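Local coordinates for mannan endo-1,6-alpha-mannosidase (Chaetomium thermophilum, PDB 6RY0), which probably cleaves alpha-1,6-mannosidic linkages as a hydrolase or transglycosidase, consistent with a role in attaching GPI-anchored glycoproteins to the fungal cell wall, at residues Q130-A141 with W155-Q166; R208-N216 with P410-S418. All blocks are in the same frame, centred on the assembly; numbering follows the deposited sequence.

Followed from the N terminus, the chain first makes interaction 1, where helix 127-142 and helix 155-167 pack as an antiparallel pair and close a short connection of 13 residues. Only afterwards does interaction 2 open: the last turn of helix 196-213 meets 410-418, a segment that follows helix 389-401 and returns across 193 residues. The two contacts are therefore in series, neither nested nor crossed, yet they touch in space. S418 OG probably accepts a hydrogen bond from L156 N at the start of helix 155-167, and W163 packs on L209. Together they tie three helices of the GH76 domain to the late segment 410-418.

Interaction 1 (Q130-A141 with W155-Q166); sequences QGFWGMSAMLAA and WLALAQAVWTTQ
Q130 carries CG anti to its own backbone N (chi1 -176°) and stays extended beyond it, which delivers its amide to the last turn of 155-166. V162 has CG1 anti to N as well, a setting that lays both methyls against the helix facing it. The Q130 amide is gripped through both ends: NE2 donates to T165 OG1 at 2.8 Å, while OE1 receives Q166 NE2 at 3.2 Å from above its carbonyl plane, the two glutamine amides lying 70° apart. T165 OG1 in turn donates a hydrogen bond to V162 O. D115 O also takes a bond from Q130 NE2, and R171 donates to OE1, so a glutamine, donor and acceptor at once, suits this buried place beside D129, a calcium-binding residue whose ion is absent here.

These helices are successive antiparallel members of the (alpha/alpha)6 barrel known for family GH76, with directions 147° apart and axes approaching to 7.6 Å. Small residues permit that closeness. V162 CG2 rests 3.8 Å from G134 CA, and a beta carbon on G134 would run into CG1 of the same valine. Next along, A159 CB packs 4.0 Å from M138 CB and also lies against G134 O, while A137 CB meets L158 CB at 3.8 Å. Toward the start of 155-166, the methyl carbon CB of A140 sits over one face of the W155 indole, 3.5 Å from the centroid of its five-membered ring, in a CH-pi contact displaced toward the rim of the whole indole. An alanine is short enough to let the wide ring come down on the helix in this way. The ring's polar edge is satisfied elsewhere, its NE1 donating to P146 O in the connection between the two helices.

Interaction 2 (R208-N216 with P410-S418); sequences RLARYTKNN and PATNETGIS
The last turn of helix 196-213 is closed off by the segment 410-418: Y212 O, a carbonyl near the helix end, accepts N413 N at 2.8 Å. Two residues on, just past T213, K214 leaves helical geometry with positive phi. Y212 CG stands anti to its backbone N (chi1 -172°), laying the ring along the loop; T412 C and N413 N both lie over the centre of one face, each 3.7 Å above the plane. Its hydroxyl oxygen, OH, comes within 3.4 Å of G416 CA, where a side chain would collide with it, and a water lying in the ring plane links that hydroxyl to S418 O.

The loop itself is shaped by an ST turn, in which T412 OG1 accepts E414 N at 3.0 Å, and this bend lies against the C-terminal end of helix 196-213, one of the helices of the (alpha/alpha)6 barrel known for family GH76. With an alanine in place of Y212, the T412-N413 peptide would probably lose the flat surface it rests on and the water at S418 O its hydroxyl partner.

R211 runs extended from CG to NE before its guanidinium turns. NH1 donates to P410 O at 2.9 Å, an acceptor that lies in the guanidinium plane, while T412 CG2 covers one face. Water joins NH1 to A411 O, another water joins NH2 to P410 O, and NE is hydrogen-bonded to N276 OD1, so the many donors of an arginine are well used. Nearer the solvent, K214 bends at its end and NZ forms a long salt bridge of 3.5 Å with E414 OE2.

Interaction 1 (Q130-A141 with W155-Q166)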
loop_
_atom_site.group_PDB
_atom_site.type_symbol
_atom_site.label_atom_id
_atom_site.label_comp_id
_atom_site.label_asym_id
_atom_site.label_seq_id
_atom_site.Cartn_x
_atom_site.Cartn_y
_atom_site.Cartn_z
ATOM N N GLN A 130 -2.341 9.766 -3.553
ATOM C CA GLN A 130 -2.383 9.482 -4.984
ATOM C C GLN A 130 -1.595 8.203 -5.290
ATOM O O GLN A 130 -2.038 7.358 -6.085
ATOM C CB GLN A 130 -1.785 10.671 -5.750
ATOM C CG GLN A 130 -1.876 10.511 -7.242
ATOM C CD GLN A 130 -0.945 11.409 -8.025
ATOM O OE1 GLN A 130 0.063 11.891 -7.492
ATOM N NE2 GLN A 130 -1.246 11.606 -9.303
ATOM N N GLY A 131 -0.451 8.054 -4.645
ATOM C CA GLY A 131 0.387 6.899 -4.841
ATOM C C GLY A 131 -0.291 5.607 -4.507
ATOM O O GLY A 131 -0.117 4.643 -5.252
ATOM N N PHE A 132 -1.045 5.557 -3.411
ATOM C CA PHE A 132 -1.720 4.302 -3.061
ATOM C C PHE A 132 -2.732 3.888 -4.118
ATOM O O PHE A 132 -2.861 2.700 -4.412
ATOM C CB PHE A 132 -2.348 4.377 -1.680
ATOM C CG PHE A 132 -1.447 3.906 -0.606
ATOM C CD1 PHE A 132 -1.424 2.584 -0.250
ATOM C CD2 PHE A 132 -0.583 4.779 0.044
ATOM C CE1 PHE A 132 -0.544 2.118 0.739
ATOM C CE2 PHE A 132 0.295 4.304 1.004
ATOM C CZ PHE A 132 0.291 2.964 1.324
ATOM N N TRP A 133 -3.462 4.843 -4.701
ATOM C CA TRP A 133 -4.355 4.516 -5.811
ATOM C C TRP A 133 -3.566 4.031 -7.010
ATOM O O TRP A 133 -3.944 3.058 -7.654
ATOM C CB TRP A 133 -5.225 5.721 -6.177
ATOM C CG TRP A 133 -6.342 5.978 -5.218
ATOM C CD1 TRP A 133 -6.375 6.852 -4.194
ATOM C CD2 TRP A 133 -7.619 5.320 -5.226
ATOM N NE1 TRP A 133 -7.605 6.784 -3.553
ATOM C CE2 TRP A 133 -8.390 5.865 -4.192
ATOM C CE3 TRP A 133 -8.172 4.315 -6.015
ATOM C CZ2 TRP A 133 -9.698 5.429 -3.930
ATOM C CZ3 TRP A 133 -9.468 3.893 -5.761
ATOM C CH2 TRP A 133 -10.213 4.452 -4.732
ATOM N N GLY A 134 -2.463 4.698 -7.345
ATOM C CA GLY A 134 -1.612 4.238 -8.424
ATOM C C GLY A 134 -1.086 2.840 -8.202
ATOM O O GLY A 134 -1.015 2.044 -9.150
ATOM N N MET A 135 -0.705 2.531 -6.962
ATOM C CA MET A 135 -0.230 1.194 -6.624
ATOM C C MET A 135 -1.318 0.139 -6.780
ATOM O O MET A 135 -1.026 -0.976 -7.202
ATOM C CB MET A 135 0.348 1.221 -5.213
ATOM C CG MET A 135 1.687 1.944 -5.170
ATOM S SD MET A 135 2.102 2.590 -3.532
ATOM C CE MET A 135 2.081 1.069 -2.621
ATOM N N SER A 136 -2.564 0.476 -6.434
ATOM C CA SER A 136 -3.648 -0.470 -6.670
ATOM C C SER A 136 -3.873 -0.711 -8.165
ATOM O O SER A 136 -4.144 -1.844 -8.555
ATOM C CB SER A 136 -4.914 0.028 -5.996
ATOM O OG SER A 136 -4.754 -0.081 -4.598
ATOM N N ALA A 137 -3.731 0.317 -8.997
ATOM C CA ALA A 137 -3.836 0.122 -10.432
ATOM C C ALA A 137 -2.665 -0.734 -10.959
ATOM O O ALA A 137 -2.856 -1.624 -11.795
ATOM C CB ALA A 137 -3.872 1.471 -11.149
ATOM N N MET A 138 -1.459 -0.467 -10.458
ATOM C CA MET A 138 -0.295 -1.274 -10.825
ATOM C C MET A 138 -0.524 -2.738 -10.474
ATOM O O MET A 138 -0.235 -3.639 -11.259
ATOM C CB MET A 138 0.943 -0.730 -10.121
ATOM C CG MET A 138 2.254 -1.323 -10.560
ATOM S SD MET A 138 2.752 -0.906 -12.228
ATOM C CE MET A 138 2.546 -2.458 -13.099
ATOM N N LEU A 139 -1.073 -2.973 -9.280
ATOM C CA LEU A 139 -1.362 -4.331 -8.800
ATOM C C LEU A 139 -2.402 -4.995 -9.710
ATOM O O LEU A 139 -2.290 -6.178 -10.015
ATOM C CB LEU A 139 -1.891 -4.253 -7.358
ATOM C CG LEU A 139 -2.081 -5.608 -6.701
ATOM C CD1 LEU A 139 -0.750 -6.353 -6.514
ATOM C CD2 LEU A 139 -2.763 -5.418 -5.355
ATOM N N ALA A 140 -3.413 -4.245 -10.143
ATOM C CA ALA A 140 -4.399 -4.797 -11.061
ATOM C C ALA A 140 -3.742 -5.252 -12.359
ATOM O O ALA A 140 -4.047 -6.318 -12.872
ATOM C CB ALA A 140 -5.504 -3.772 -11.291
ATOM N N ALA A 141 -2.798 -4.468 -12.891
ATOM C CA ALA A 141 -2.068 -4.895 -14.100
ATOM C C ALA A 141 -1.222 -6.148 -13.807
ATOM O O ALA A 141 -1.225 -7.114 -14.572
ATOM C CB ALA A 141 -1.208 -3.761 -14.650
ATOM N N TRP A 155 -5.598 -0.215 -16.429
ATOM C CA TRP A 155 -4.838 -0.263 -15.196
ATOM C C TRP A 155 -3.392 0.225 -15.344
ATOM O O TRP A 155 -2.920 1.052 -14.567
ATOM C CB TRP A 155 -4.855 -1.665 -14.570
ATOM C CG TRP A 155 -6.212 -2.243 -14.375
ATOM C CD1 TRP A 155 -6.577 -3.506 -14.740
ATOM C CD2 TRP A 155 -7.351 -1.656 -13.710
ATOM N NE1 TRP A 155 -7.868 -3.747 -14.355
ATOM C CE2 TRP A 155 -8.371 -2.632 -13.725
ATOM C CE3 TRP A 155 -7.622 -0.420 -13.123
ATOM C CZ2 TRP A 155 -9.631 -2.379 -13.207
ATOM C CZ3 TRP A 155 -8.878 -0.168 -12.612
ATOM C CH2 TRP A 155 -9.862 -1.140 -12.652
ATOM N N LEU A 156 -2.667 -0.296 -16.334
ATOM C CA LEU A 156 -1.297 0.118 -16.519
ATOM C C LEU A 156 -1.241 1.633 -16.789
ATOM O O LEU A 156 -0.406 2.342 -16.228
ATOM C CB LEU A 156 -0.629 -0.653 -17.656
ATOM C CG LEU A 156 0.797 -0.202 -18.026
ATOM C CD1 LEU A 156 1.763 -0.398 -16.894
ATOM C CD2 LEU A 156 1.275 -0.939 -19.259
ATOM N N ALA A 157 -2.134 2.122 -17.647
ATOM C CA ALA A 157 -2.183 3.540 -17.972
ATOM C C ALA A 157 -2.419 4.408 -16.736
ATOM O O ALA A 157 -1.882 5.515 -16.642
ATOM C CB ALA A 157 -3.246 3.813 -19.007
ATOM N N LEU A 158 -3.252 3.942 -15.816
ATOM C CA LEU A 158 -3.492 4.690 -14.585
ATOM C C LEU A 158 -2.246 4.739 -13.721
ATOM O O LEU A 158 -1.898 5.798 -13.168
ATOM C CB LEU A 158 -4.670 4.075 -13.817
ATOM C CG LEU A 158 -6.050 4.360 -14.430
ATOM C CD1 LEU A 158 -7.070 3.407 -13.872
ATOM C CD2 LEU A 158 -6.454 5.820 -14.209
ATOM N N ALA A 159 -1.559 3.603 -13.568
ATOM C CA ALA A 159 -0.295 3.600 -12.834
ATOM C C ALA A 159 0.728 4.526 -13.474
ATOM O O ALA A 159 1.430 5.271 -12.793
ATOM C CB ALA A 159 0.229 2.178 -12.742
ATOM N N GLN A 160 0.831 4.473 -14.801
ATOM C CA GLN A 160 1.728 5.355 -15.523
ATOM C C GLN A 160 1.388 6.822 -15.325
ATOM O O GLN A 160 2.282 7.657 -15.243
ATOM C CB GLN A 160 1.683 5.055 -17.033
ATOM C CG GLN A 160 2.294 3.729 -17.398
ATOM C CD GLN A 160 2.113 3.435 -18.861
ATOM O OE1 GLN A 160 1.027 3.577 -19.404
ATOM N NE2 GLN A 160 3.178 2.999 -19.503
ATOM N N ALA A 161 0.095 7.154 -15.251
ATOM C CA ALA A 161 -0.301 8.544 -15.059
ATOM C C ALA A 161 0.095 9.045 -13.683
ATOM O O ALA A 161 0.614 10.146 -13.545
ATOM C CB ALA A 161 -1.789 8.698 -15.263
ATOM N N VAL A 162 -0.147 8.234 -12.662
ATOM C CA VAL A 162 0.293 8.608 -11.321
ATOM C C VAL A 162 1.793 8.829 -11.294
ATOM O O VAL A 162 2.267 9.867 -10.829
ATOM C CB VAL A 162 -0.172 7.588 -10.256
ATOM C CG1 VAL A 162 0.472 7.903 -8.920
ATOM C CG2 VAL A 162 -1.688 7.583 -10.167
ATOM N N TRP A 163 2.550 7.868 -11.799
ATOM C CA TRP A 163 3.990 7.971 -11.775
ATOM C C TRP A 163 4.460 9.224 -12.527
ATOM O O TRP A 163 5.335 9.950 -12.067
ATOM C CB TRP A 163 4.606 6.689 -12.370
ATOM C CG TRP A 163 6.124 6.727 -12.366
ATOM C CD1 TRP A 163 6.949 6.301 -11.371
ATOM C CD2 TRP A 163 6.953 7.266 -13.374
ATOM N NE1 TRP A 163 8.244 6.551 -11.694
ATOM C CE2 TRP A 163 8.276 7.158 -12.922
ATOM C CE3 TRP A 163 6.708 7.821 -14.642
ATOM C CZ2 TRP A 163 9.351 7.609 -13.681
ATOM C CZ3 TRP A 163 7.750 8.259 -15.392
ATOM C CH2 TRP A 163 9.064 8.167 -14.911
ATOM N N THR A 164 3.882 9.463 -13.716
ATOM C CA THR A 164 4.300 10.588 -14.529
ATOM C C THR A 164 4.039 11.910 -13.811
ATOM O O THR A 164 4.899 12.807 -13.807
ATOM C CB THR A 164 3.610 10.536 -15.898
ATOM O OG1 THR A 164 4.072 9.392 -16.619
ATOM C CG2 THR A 164 3.937 11.793 -16.692
ATOM N N THR A 165 2.879 12.074 -13.196
ATOM C CA THR A 165 2.604 13.285 -12.456
ATOM C C THR A 165 3.550 13.436 -11.282
ATOM O O THR A 165 3.917 14.572 -10.922
ATOM C CB THR A 165 1.142 13.405 -12.005
ATOM O OG1 THR A 165 0.832 12.411 -11.027
ATOM C CG2 THR A 165 0.168 13.388 -13.170
ATOM N N GLN A 166 3.965 12.337 -10.674
ATOM C CA GLN A 166 4.906 12.372 -9.555
ATOM C C GLN A 166 6.325 12.675 -9.995
ATOM O O GLN A 166 7.106 13.185 -9.203
ATOM C CB GLN A 166 4.818 11.073 -8.731
ATOM C CG GLN A 166 3.524 11.006 -7.982
ATOM C CD GLN A 166 3.375 9.873 -7.052
ATOM O OE1 GLN A 166 4.233 9.019 -6.970
ATOM N NE2 GLN A 166 2.293 9.888 -6.294
#

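Interaction 2 (R208-N216 with P410-S418)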
loop_
_atom_site.group_PDB
_atom_site.type_symbol
_atom_site.label_atom_id
_atom_site.label_comp_id
_atom_site.label_asym_id
_atom_site.label_seq_id
_atom_site.Cartn_x
_atom_site.Cartn_y
_atom_site.Cartn_z
ATOM N N ARG A 208 8.154 -1.034 -10.106
ATOM C CA ARG A 208 7.148 -1.942 -10.647
ATOM C C ARG A 208 6.844 -1.641 -12.103
ATOM O O ARG A 208 6.669 -2.561 -12.918
ATOM C CB ARG A 208 5.877 -1.886 -9.792
ATOM C CG ARG A 208 6.139 -2.455 -8.411
ATOM C CD ARG A 208 5.080 -2.106 -7.407
ATOM N NE ARG A 208 3.838 -2.805 -7.650
ATOM C CZ ARG A 208 2.752 -2.616 -6.912
ATOM N NH1 ARG A 208 2.734 -1.733 -5.902
ATOM N NH2 ARG A 208 1.653 -3.306 -7.179
ATOM N N LEU A 209 6.800 -0.370 -12.473
ATOM C CA LEU A 209 6.607 -0.019 -13.881
ATOM C C LEU A 209 7.785 -0.466 -14.707
ATOM O O LEU A 209 7.609 -0.918 -15.844
ATOM C CB LEU A 209 6.307 1.476 -14.028
ATOM C CG LEU A 209 4.886 1.863 -13.627
ATOM C CD1 LEU A 209 4.769 3.375 -13.380
ATOM C CD2 LEU A 209 3.878 1.408 -14.681
ATOM N N ALA A 210 8.991 -0.339 -14.172
ATOM C CA ALA A 210 10.170 -0.857 -14.878
ATOM C C ALA A 210 10.036 -2.343 -15.157
ATOM O O ALA A 210 10.234 -2.802 -16.275
ATOM C CB ALA A 210 11.431 -0.602 -14.077
ATOM N N ARG A 211 9.698 -3.114 -14.125
ATOM C CA ARG A 211 9.612 -4.554 -14.329
ATOM C C ARG A 211 8.512 -4.909 -15.346
ATOM O O ARG A 211 8.676 -5.801 -16.175
ATOM C CB ARG A 211 9.395 -5.297 -13.014
ATOM C CG ARG A 211 9.479 -6.807 -13.193
ATOM C CD ARG A 211 9.239 -7.563 -11.921
ATOM N NE ARG A 211 9.380 -9.001 -12.089
ATOM C CZ ARG A 211 8.380 -9.852 -12.297
ATOM N NH1 ARG A 211 7.137 -9.442 -12.425
ATOM N NH2 ARG A 211 8.630 -11.166 -12.339
ATOM N N TYR A 212 7.374 -4.249 -15.236
ATOM C CA TYR A 212 6.257 -4.626 -16.087
ATOM C C TYR A 212 6.537 -4.261 -17.544
ATOM O O TYR A 212 6.309 -5.048 -18.454
ATOM C CB TYR A 212 4.969 -3.942 -15.612
ATOM C CG TYR A 212 3.728 -4.432 -16.326
ATOM C CD1 TYR A 212 3.382 -3.973 -17.584
ATOM C CD2 TYR A 212 2.902 -5.382 -15.737
ATOM C CE1 TYR A 212 2.278 -4.461 -18.254
ATOM C CE2 TYR A 212 1.768 -5.871 -16.403
ATOM C CZ TYR A 212 1.471 -5.405 -17.668
ATOM O OH TYR A 212 0.366 -5.887 -18.338
ATOM N N THR A 213 6.969 -3.034 -17.765
ATOM C CA THR A 213 7.119 -2.472 -19.114
ATOM C C THR A 213 8.463 -2.720 -19.755
ATOM O O THR A 213 8.595 -2.521 -20.964
ATOM C CB THR A 213 6.889 -0.957 -19.112
ATOM O OG1 THR A 213 7.984 -0.306 -18.461
ATOM C CG2 THR A 213 5.556 -0.523 -18.532
ATOM N N LYS A 214 9.477 -3.049 -18.948
ATOM C CA LYS A 214 10.855 -3.186 -19.368
ATOM C C LYS A 214 11.421 -1.850 -19.864
ATOM O O LYS A 214 12.336 -1.810 -20.673
ATOM C CB LYS A 214 11.025 -4.302 -20.397
ATOM C CG LYS A 214 10.522 -5.662 -19.817
ATOM C CD LYS A 214 10.427 -6.745 -20.860
ATOM C CE LYS A 214 9.882 -8.041 -20.313
ATOM N NZ LYS A 214 10.723 -8.624 -19.243
ATOM N N ASN A 215 10.877 -0.750 -19.389
ATOM C CA ASN A 215 11.392 0.563 -19.729
ATOM C C ASN A 215 12.321 1.077 -18.635
ATOM O O ASN A 215 11.925 1.232 -17.479
ATOM C CB ASN A 215 10.227 1.527 -19.963
ATOM C CG ASN A 215 10.667 2.879 -20.411
ATOM O OD1 ASN A 215 11.169 3.665 -19.601
ATOM N ND2 ASN A 215 10.433 3.200 -21.645
ATOM N N ASN A 216 13.556 1.355 -18.996
ATOM C CA ASN A 216 14.567 1.687 -18.003
ATOM C C ASN A 216 14.430 3.066 -17.391
ATOM O O ASN A 216 15.005 3.304 -16.343
ATOM C CB ASN A 216 15.956 1.584 -18.597
ATOM C CG ASN A 216 16.385 0.165 -18.835
ATOM O OD1 ASN A 216 15.871 -0.780 -18.245
ATOM N ND2 ASN A 216 17.364 0.001 -19.705
ATOM N N PRO A 410 3.734 -11.596 -9.916
ATOM C CA PRO A 410 3.282 -10.460 -10.722
ATOM C C PRO A 410 3.648 -10.667 -12.191
ATOM O O PRO A 410 4.778 -11.056 -12.512
ATOM C CB PRO A 410 4.061 -9.277 -10.121
ATOM C CG PRO A 410 4.610 -9.754 -8.846
ATOM C CD PRO A 410 4.592 -11.202 -8.781
ATOM N N ALA A 411 2.704 -10.387 -13.069
ATOM C CA ALA A 411 2.937 -10.455 -14.509
ATOM C C ALA A 411 3.776 -9.259 -14.955
ATOM O O ALA A 411 3.785 -8.196 -14.313
ATOM C CB ALA A 411 1.616 -10.449 -15.242
ATOM N N THR A 412 4.456 -9.445 -16.077
ATOM C CA THR A 412 5.032 -8.352 -16.833
ATOM C C THR A 412 4.210 -8.177 -18.114
ATOM O O THR A 412 3.215 -8.892 -18.334
ATOM C CB THR A 412 6.483 -8.584 -17.200
ATOM O OG1 THR A 412 6.550 -9.577 -18.227
ATOM C CG2 THR A 412 7.361 -8.991 -15.997
ATOM N N ASN A 413 4.636 -7.267 -18.993
ATOM C CA ASN A 413 3.978 -7.117 -20.269
ATOM C C ASN A 413 4.111 -8.363 -21.153
ATOM O O ASN A 413 3.434 -8.451 -22.160
ATOM C CB ASN A 413 4.384 -5.849 -21.023
ATOM C CG ASN A 413 5.819 -5.823 -21.463
ATOM O OD1 ASN A 413 6.550 -6.821 -21.433
ATOM N ND2 ASN A 413 6.226 -4.651 -21.935
ATOM N N GLU A 414 4.934 -9.341 -20.775
ATOM C CA GLU A 414 5.008 -10.586 -21.532
ATOM C C GLU A 414 3.695 -11.360 -21.493
ATOM O O GLU A 414 3.310 -11.965 -22.497
ATOM C CB GLU A 414 6.156 -11.454 -21.021
ATOM C CG GLU A 414 7.504 -10.897 -21.390
ATOM C CD GLU A 414 8.665 -11.784 -20.971
ATOM O OE1 GLU A 414 8.431 -12.873 -20.398
ATOM O OE2 GLU A 414 9.828 -11.382 -21.195
ATOM N N THR A 415 3.015 -11.348 -20.352
ATOM C CA THR A 415 1.771 -12.092 -20.191
ATOM C C THR A 415 0.603 -11.242 -19.683
ATOM O O THR A 415 -0.525 -11.711 -19.652
ATOM C CB THR A 415 1.928 -13.335 -19.277
ATOM O OG1 THR A 415 2.157 -12.908 -17.939
ATOM C CG2 THR A 415 3.077 -14.237 -19.740
ATOM N N GLY A 416 0.857 -10.008 -19.278
ATOM C CA GLY A 416 -0.208 -9.164 -18.783
ATOM C C GLY A 416 -1.207 -8.847 -19.884
ATOM O O GLY A 416 -0.938 -8.994 -21.082
ATOM N N ILE A 417 -2.373 -8.378 -19.468
ATOM C CA ILE A 417 -3.459 -8.053 -20.381
ATOM C C ILE A 417 -3.842 -6.573 -20.387
ATOM O O ILE A 417 -4.646 -6.162 -21.210
ATOM C CB ILE A 417 -4.720 -8.915 -20.131
ATOM C CG1 ILE A 417 -5.247 -8.698 -18.710
ATOM C CG2 ILE A 417 -4.410 -10.383 -20.378
ATOM C CD1 ILE A 417 -6.587 -9.360 -18.437
ATOM N N SER A 418 -3.217 -5.759 -19.531
ATOM C CA SER A 418 -3.549 -4.346 -19.496
ATOM C C SER A 418 -2.871 -3.619 -20.659
ATOM O O SER A 418 -2.154 -4.233 -21.474
ATOM C CB SER A 418 -3.205 -3.774 -18.114
ATOM O OG SER A 418 -3.720 -2.463 -17.965
HETATM O O HOH W 1 6.057 -7.028 -13.337
HETATM O O HOH W 2 6.673 -12.859 -13.491
HETATM O O HOH W 3 0.325 -5.190 -20.987
#